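Galactose/lactose metabolism regulatory protein GAL80 (PDB 3BTV) represses the galactose and lactose metabolic genes of yeast by binding the activator GAL4 and blocking its activity when no inducing sugar is present. Local coordinates at residues 124-128 against 211-216; 20-26 against 90-96. The protein carries 1 engineered substitution. All coordinates share one frame; numbering follows the deposited sequence.

Interaction 1. Residues 124-128 against 211-216; sequences VEWAL and TTTFGH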
loop_
_atom_site.group_PDB
_atom_site.type_symbol
_atom_site.label_atom_id
_atom_site.label_comp_id
_atom_site.label_asym_id
_atom_site.label_seq_id
_atom_site.Cartn_x
_atom_site.Cartn_y
_atom_site.Cartn_z
ATOM N N VAL B 124 -16.899 -14.877 23.578
ATOM C CA VAL B 124 -16.439 -15.702 22.456
ATOM C C VAL B 124 -15.185 -15.119 21.841
ATOM O O VAL B 124 -15.030 -13.903 21.775
ATOM C CB VAL B 124 -17.533 -15.855 21.360
ATOM C CG1 VAL B 124 -17.063 -16.787 20.246
ATOM C CG2 VAL B 124 -18.835 -16.391 21.974
ATOM N N GLU B 125 -14.287 -15.981 21.384
ATOM C CA GLU B 125 -13.086 -15.509 20.705
ATOM C C GLU B 125 -13.341 -15.162 19.251
ATOM O O GLU B 125 -14.273 -15.676 18.638
ATOM C CB GLU B 125 -11.976 -16.544 20.812
ATOM C CG GLU B 125 -11.406 -16.622 22.208
ATOM C CD GLU B 125 -10.150 -17.446 22.262
ATOM O OE1 GLU B 125 -10.168 -18.568 21.708
ATOM O OE2 GLU B 125 -9.151 -16.971 22.851
ATOM N N TRP B 126 -12.529 -14.255 18.720
ATOM C CA TRP B 126 -12.540 -13.951 17.293
ATOM C C TRP B 126 -11.747 -15.052 16.597
ATOM O O TRP B 126 -10.702 -15.449 17.096
ATOM C CB TRP B 126 -11.908 -12.580 17.026
ATOM C CG TRP B 126 -11.847 -12.253 15.563
ATOM C CD1 TRP B 126 -10.764 -12.359 14.754
ATOM C CD2 TRP B 126 -12.929 -11.812 14.736
ATOM N NE1 TRP B 126 -11.098 -12.013 13.474
ATOM C CE2 TRP B 126 -12.426 -11.675 13.433
ATOM C CE3 TRP B 126 -14.278 -11.533 14.969
ATOM C CZ2 TRP B 126 -13.217 -11.248 12.362
ATOM C CZ3 TRP B 126 -15.062 -11.107 13.910
ATOM C CH2 TRP B 126 -14.533 -10.978 12.622
ATOM N N ALA B 127 -12.228 -15.564 15.465
ATOM C CA ALA B 127 -13.427 -15.078 14.798
ATOM C C ALA B 127 -14.692 -15.689 15.381
ATOM O O ALA B 127 -14.676 -16.799 15.918
ATOM C CB ALA B 127 -13.345 -15.377 13.295
ATOM N N LEU B 128 -15.800 -14.965 15.253
ATOM C CA LEU B 128 -17.061 -15.417 15.817
ATOM C C LEU B 128 -17.511 -16.717 15.149
ATOM O O LEU B 128 -17.913 -17.662 15.820
ATOM C CB LEU B 128 -18.143 -14.339 15.672
ATOM C CG LEU B 128 -19.517 -14.744 16.223
ATOM C CD1 LEU B 128 -19.405 -15.261 17.665
ATOM C CD2 LEU B 128 -20.498 -13.579 16.141
ATOM N N THR B 211 -9.473 -13.144 7.513
ATOM C CA THR B 211 -10.402 -13.184 8.623
ATOM C C THR B 211 -9.707 -12.874 9.932
ATOM O O THR B 211 -10.233 -12.150 10.779
ATOM C CB THR B 211 -11.045 -14.581 8.736
ATOM O OG1 THR B 211 -11.707 -14.897 7.501
ATOM C CG2 THR B 211 -12.038 -14.612 9.881
ATOM N N THR B 212 -8.516 -13.423 10.099
ATOM C CA THR B 212 -7.877 -13.392 11.401
ATOM C C THR B 212 -6.892 -12.241 11.535
ATOM O O THR B 212 -7.107 -11.321 12.323
ATOM C CB THR B 212 -7.181 -14.731 11.698
ATOM O OG1 THR B 212 -8.074 -15.805 11.374
ATOM C CG2 THR B 212 -6.777 -14.822 13.182
ATOM N N THR B 213 -5.822 -12.289 10.754
ATOM C CA THR B 213 -4.736 -11.330 10.880
ATOM C C THR B 213 -5.169 -9.940 10.442
ATOM O O THR B 213 -5.044 -8.982 11.182
ATOM C CB THR B 213 -3.519 -11.750 10.051
ATOM O OG1 THR B 213 -3.200 -13.110 10.348
ATOM C CG2 THR B 213 -2.317 -10.861 10.384
ATOM N N PHE B 214 -5.691 -9.847 9.227
ATOM C CA PHE B 214 -6.264 -8.604 8.762
ATOM C C PHE B 214 -7.445 -8.172 9.634
ATOM O O PHE B 214 -7.601 -6.988 9.930
ATOM C CB PHE B 214 -6.677 -8.737 7.301
ATOM C CG PHE B 214 -7.390 -7.532 6.765
ATOM C CD1 PHE B 214 -6.690 -6.391 6.427
ATOM C CD2 PHE B 214 -8.759 -7.542 6.611
ATOM C CE1 PHE B 214 -7.345 -5.292 5.940
ATOM C CE2 PHE B 214 -9.423 -6.438 6.120
ATOM C CZ PHE B 214 -8.719 -5.320 5.784
ATOM N N GLY B 215 -8.273 -9.126 10.056
ATOM C CA GLY B 215 -9.399 -8.806 10.917
ATOM C C GLY B 215 -9.009 -8.077 12.208
ATOM O O GLY B 215 -9.548 -7.019 12.528
ATOM N N HIS B 216 -8.086 -8.649 12.975
ATOM C CA HIS B 216 -7.655 -8.002 14.212
ATOM C C HIS B 216 -7.091 -6.607 13.900
ATOM O O HIS B 216 -7.440 -5.625 14.542
ATOM C CB HIS B 216 -6.590 -8.836 14.932
ATOM C CG HIS B 216 -7.142 -9.950 15.769
ATOM N ND1 HIS B 216 -7.756 -9.739 16.985
ATOM C CD2 HIS B 216 -7.126 -11.295 15.583
ATOM C CE1 HIS B 216 -8.112 -10.902 17.508
ATOM N NE2 HIS B 216 -7.740 -11.862 16.678
#
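Trp126 points the edge of its indole at helix 209-225, and its NE1-H donates to Thr211 O at 2.8 Å. The carbonyl oxygen lies close to the indole plane, but NE1 is tilted from the carbonyl plane and the N-H approach is bent (148°). CG of Trp126 is anti to the backbone N (chi1 178°), which sends the ring away from the strand end toward the helix. Beside NE1, CD1 meets the face of the His216 imidazole, 3.6 Å from His216 NE2. The two rings make a T-shaped (edge-to-face) pair, with centroids 4.9 Å apart and planes at 76°. The helix backbone comes close to the same indole nitrogen, with Thr212 CA 4.1 Å from Trp126 NE1 and near the ring plane. The segment 124-128 leaves the Rossmann-type sheet through strand 121-125 at the place where many GFO/IDH/MocA oxidoreductases carry Glu-Lys-Pro; here the sequence is Glu-Trp-Ala, and the Trp126-Ala127 peptide is cis. That bend folds Ala127 back over one face of the indole, its CB 3.8 Å from the ring plane. The same methyl touches Thr211 CG2 at 3.7 Å, while Thr211 OG1 is hydrogen-bonded to Asp208 within its own helix-start region. Leu411 and His412 of helix 405-424 also pack against Trp126.

Interaction 2. Residues 20-26 against 90-96; sequences PIRVGFV and IDMIVIA
Arg22 and Asp91 meet in a side-on salt bridge at the start of two neighbouring parallel strands. Arg22 NE donates to Asp91 OD2 at 2.9 Å, in the guanidinium plane, and Arg22 NH2 reaches the syn lone pair of Asp91 OD1 at 2.7 Å. The two flat groups are nevertheless turned 46° apart. A bend at chi3 (-60°) turns the NE/NH2 edge of the guanidinium to the carboxylate. Asp91 OD2 also accepts the backbone N of Arg22 at 2.8 Å, on its anti side, while Arg22 O takes both Asp91 N and Met92 N. From there the parallel ladder continues: Met92 O receives Gly24 N, Gly24 O receives Val94 N, Val94 O receives Val26 N, and Val26 O ends it on Ala96 N. On the sheet face of Val23 and Phe25, Val94 places its CB over the phenylalanine ring in a CH-pi contact, 3.9 Å from the centroid, and its CG2 against Val23 CG1 at 3.7 Å. Helix 363-380 covers this face, with Tyr372 on Val94 and Ile375 on Met92. On the other face Ile90 CG2 lies 3.6 Å from Gly24 N, close over the glycine, and helix 102-112 packs on Ile93 and Ile95. Strands 21-26 and 92-95 are the first and fourth of the 3-2-1-4-5-6 Rossmann order, the pair at the centre of the sheet. A leucine in place of Arg22 would probably leave the Asp91 carboxylate without its counter-charge, held across the contact by one backbone N-H. Arginine side chain and main chain thus grip the same carboxylate, which would be expected to keep Asp91 ionised and to fix the register where the strands begin.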
loop_
_atom_site.group_PDB
_atom_site.type_symbol
_atom_site.label_atom_id
_atom_site.label_comp_id
_atom_site.label_asym_id
_atom_site.label_seq_id
_atom_site.Cartn_x
_atom_site.Cartn_y
_atom_site.Cartn_z
ATOM N N PRO B 20 -17.857 -12.280 43.374
ATOM C CA PRO B 20 -17.115 -12.937 42.288
ATOM C C PRO B 20 -17.986 -13.354 41.105
ATOM O O PRO B 20 -19.049 -13.950 41.288
ATOM C CB PRO B 20 -16.539 -14.187 42.960
ATOM C CG PRO B 20 -16.481 -13.857 44.394
ATOM C CD PRO B 20 -17.661 -12.973 44.660
ATOM N N ILE B 21 -17.518 -13.041 39.900
ATOM C CA ILE B 21 -18.189 -13.455 38.671
ATOM C C ILE B 21 -17.942 -14.944 38.414
ATOM O O ILE B 21 -16.799 -15.369 38.243
ATOM C CB ILE B 21 -17.709 -12.607 37.474
ATOM C CG1 ILE B 21 -17.961 -11.124 37.748
ATOM C CG2 ILE B 21 -18.408 -13.023 36.194
ATOM C CD1 ILE B 21 -17.480 -10.208 36.651
ATOM N N ARG B 22 -19.012 -15.735 38.411
ATOM C CA ARG B 22 -18.905 -17.185 38.233
ATOM C C ARG B 22 -18.768 -17.566 36.758
ATOM O O ARG B 22 -19.648 -17.268 35.948
ATOM C CB ARG B 22 -20.113 -17.892 38.846
ATOM C CG ARG B 22 -20.283 -17.674 40.346
ATOM C CD ARG B 22 -21.536 -18.369 40.856
ATOM N NE ARG B 22 -22.743 -17.869 40.200
ATOM C CZ ARG B 22 -23.940 -18.440 40.295
ATOM N NH1 ARG B 22 -24.099 -19.541 41.017
ATOM N NH2 ARG B 22 -24.981 -17.913 39.666
ATOM N N VAL B 23 -17.675 -18.246 36.420
ATOM C CA VAL B 23 -17.330 -18.500 35.022
ATOM C C VAL B 23 -17.344 -19.974 34.615
ATOM O O VAL B 23 -16.676 -20.801 35.232
ATOM C CB VAL B 23 -15.937 -17.916 34.691
ATOM C CG1 VAL B 23 -15.598 -18.127 33.222
ATOM C CG2 VAL B 23 -15.888 -16.443 35.048
ATOM N N GLY B 24 -18.097 -20.281 33.559
ATOM C CA GLY B 24 -18.114 -21.602 32.948
ATOM C C GLY B 24 -17.281 -21.618 31.674
ATOM O O GLY B 24 -17.450 -20.773 30.796
ATOM N N PHE B 25 -16.388 -22.594 31.565
ATOM C CA PHE B 25 -15.401 -22.582 30.495
ATOM C C PHE B 25 -15.472 -23.782 29.544
ATOM O O PHE B 25 -15.431 -24.943 29.969
ATOM C CB PHE B 25 -14.008 -22.489 31.098
ATOM C CG PHE B 25 -13.111 -21.559 30.367
ATOM C CD1 PHE B 25 -12.470 -21.965 29.213
ATOM C CD2 PHE B 25 -12.922 -20.267 30.820
ATOM C CE1 PHE B 25 -11.647 -21.104 28.528
ATOM C CE2 PHE B 25 -12.105 -19.399 30.140
ATOM C CZ PHE B 25 -11.462 -19.816 28.993
ATOM N N VAL B 26 -15.576 -23.486 28.254
ATOM C CA VAL B 26 -15.448 -24.501 27.218
ATOM C C VAL B 26 -14.146 -24.283 26.452
ATOM O O VAL B 26 -13.989 -23.276 25.756
ATOM C CB VAL B 26 -16.603 -24.432 26.208
ATOM C CG1 VAL B 26 -16.471 -25.555 25.190
ATOM C CG2 VAL B 26 -17.943 -24.517 26.916
ATOM N N ILE B 90 -23.385 -20.750 36.960
ATOM C CA ILE B 90 -22.603 -20.034 35.954
ATOM C C ILE B 90 -23.152 -18.646 35.633
ATOM O O ILE B 90 -24.336 -18.488 35.331
ATOM C CB ILE B 90 -22.533 -20.820 34.631
ATOM C CG1 ILE B 90 -22.015 -22.239 34.867
ATOM C CG2 ILE B 90 -21.651 -20.086 33.629
ATOM C CD1 ILE B 90 -22.127 -23.135 33.646
ATOM N N ASP B 91 -22.278 -17.646 35.674
ATOM C CA ASP B 91 -22.661 -16.270 35.361
ATOM C C ASP B 91 -22.123 -15.828 34.002
ATOM O O ASP B 91 -22.793 -15.114 33.252
ATOM C CB ASP B 91 -22.147 -15.321 36.438
ATOM C CG ASP B 91 -22.576 -15.734 37.826
ATOM O OD1 ASP B 91 -23.688 -16.287 37.967
ATOM O OD2 ASP B 91 -21.798 -15.499 38.775
ATOM N N MET B 92 -20.900 -16.243 33.699
ATOM C CA MET B 92 -20.289 -15.925 32.418
ATOM C C MET B 92 -19.773 -17.176 31.724
ATOM O O MET B 92 -18.990 -17.934 32.296
ATOM C CB MET B 92 -19.144 -14.930 32.594
ATOM C CG MET B 92 -18.327 -14.731 31.316
ATOM S SD MET B 92 -16.992 -13.513 31.449
ATOM C CE MET B 92 -17.937 -12.003 31.543
ATOM N N ILE B 93 -20.211 -17.388 30.489
ATOM C CA ILE B 93 -19.718 -18.514 29.704
ATOM C C ILE B 93 -18.638 -18.039 28.741
ATOM O O ILE B 93 -18.811 -17.036 28.048
ATOM C CB ILE B 93 -20.853 -19.225 28.939
ATOM C CG1 ILE B 93 -21.754 -19.982 29.921
ATOM C CG2 ILE B 93 -20.287 -20.179 27.906
ATOM C CD1 ILE B 93 -23.017 -20.544 29.297
ATOM N N VAL B 94 -17.516 -18.751 28.727
ATOM C CA VAL B 94 -16.426 -18.447 27.811
ATOM C C VAL B 94 -16.244 -19.603 26.838
ATOM O O VAL B 94 -16.099 -20.748 27.251
ATOM C CB VAL B 94 -15.101 -18.224 28.558
ATOM C CG1 VAL B 94 -14.021 -17.780 27.585
ATOM C CG2 VAL B 94 -15.283 -17.190 29.649
ATOM N N ILE B 95 -16.273 -19.305 25.546
ATOM C CA ILE B 95 -16.012 -20.317 24.530
ATOM C C ILE B 95 -14.632 -20.079 23.921
ATOM O O ILE B 95 -14.416 -19.089 23.216
ATOM C CB ILE B 95 -17.068 -20.303 23.416
ATOM C CG1 ILE B 95 -18.332 -21.031 23.865
ATOM C CG2 ILE B 95 -16.541 -20.989 22.176
ATOM C CD1 ILE B 95 -19.193 -20.234 24.792
ATOM N N ALA B 96 -13.693 -20.977 24.213
ATOM C CA ALA B 96 -12.340 -20.863 23.672
ATOM C C ALA B 96 -11.948 -22.139 22.930
ATOM O O ALA B 96 -10.984 -22.821 23.285
ATOM C CB ALA B 96 -11.342 -20.538 24.773
#

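Interaction 2 pairs two central strands within the Rossmann-type domain, whereas interaction 1 carries the next strand of that sheet, 121-125, across to helix 209-225 of the C-terminal domain. Their centres are 21 Å apart, yet they touch at one seam: Glu125 OE1 packs 3.7 Å from Ala96 CA, and Glu125 CG lies 4.0 Å from Ile95 O. These residues lie at the ends of strands 92-95 and 121-125, which puts the seam at the C-terminal edge of the sheet, where Rossmann folds usually bind their dinucleotide. Glu125 OE2 is hydrogen-bonded to Trp34 and His39. The Arg22-Asp91 bridge sits at the other end of the strands, while Trp126 marks the passage between the domains.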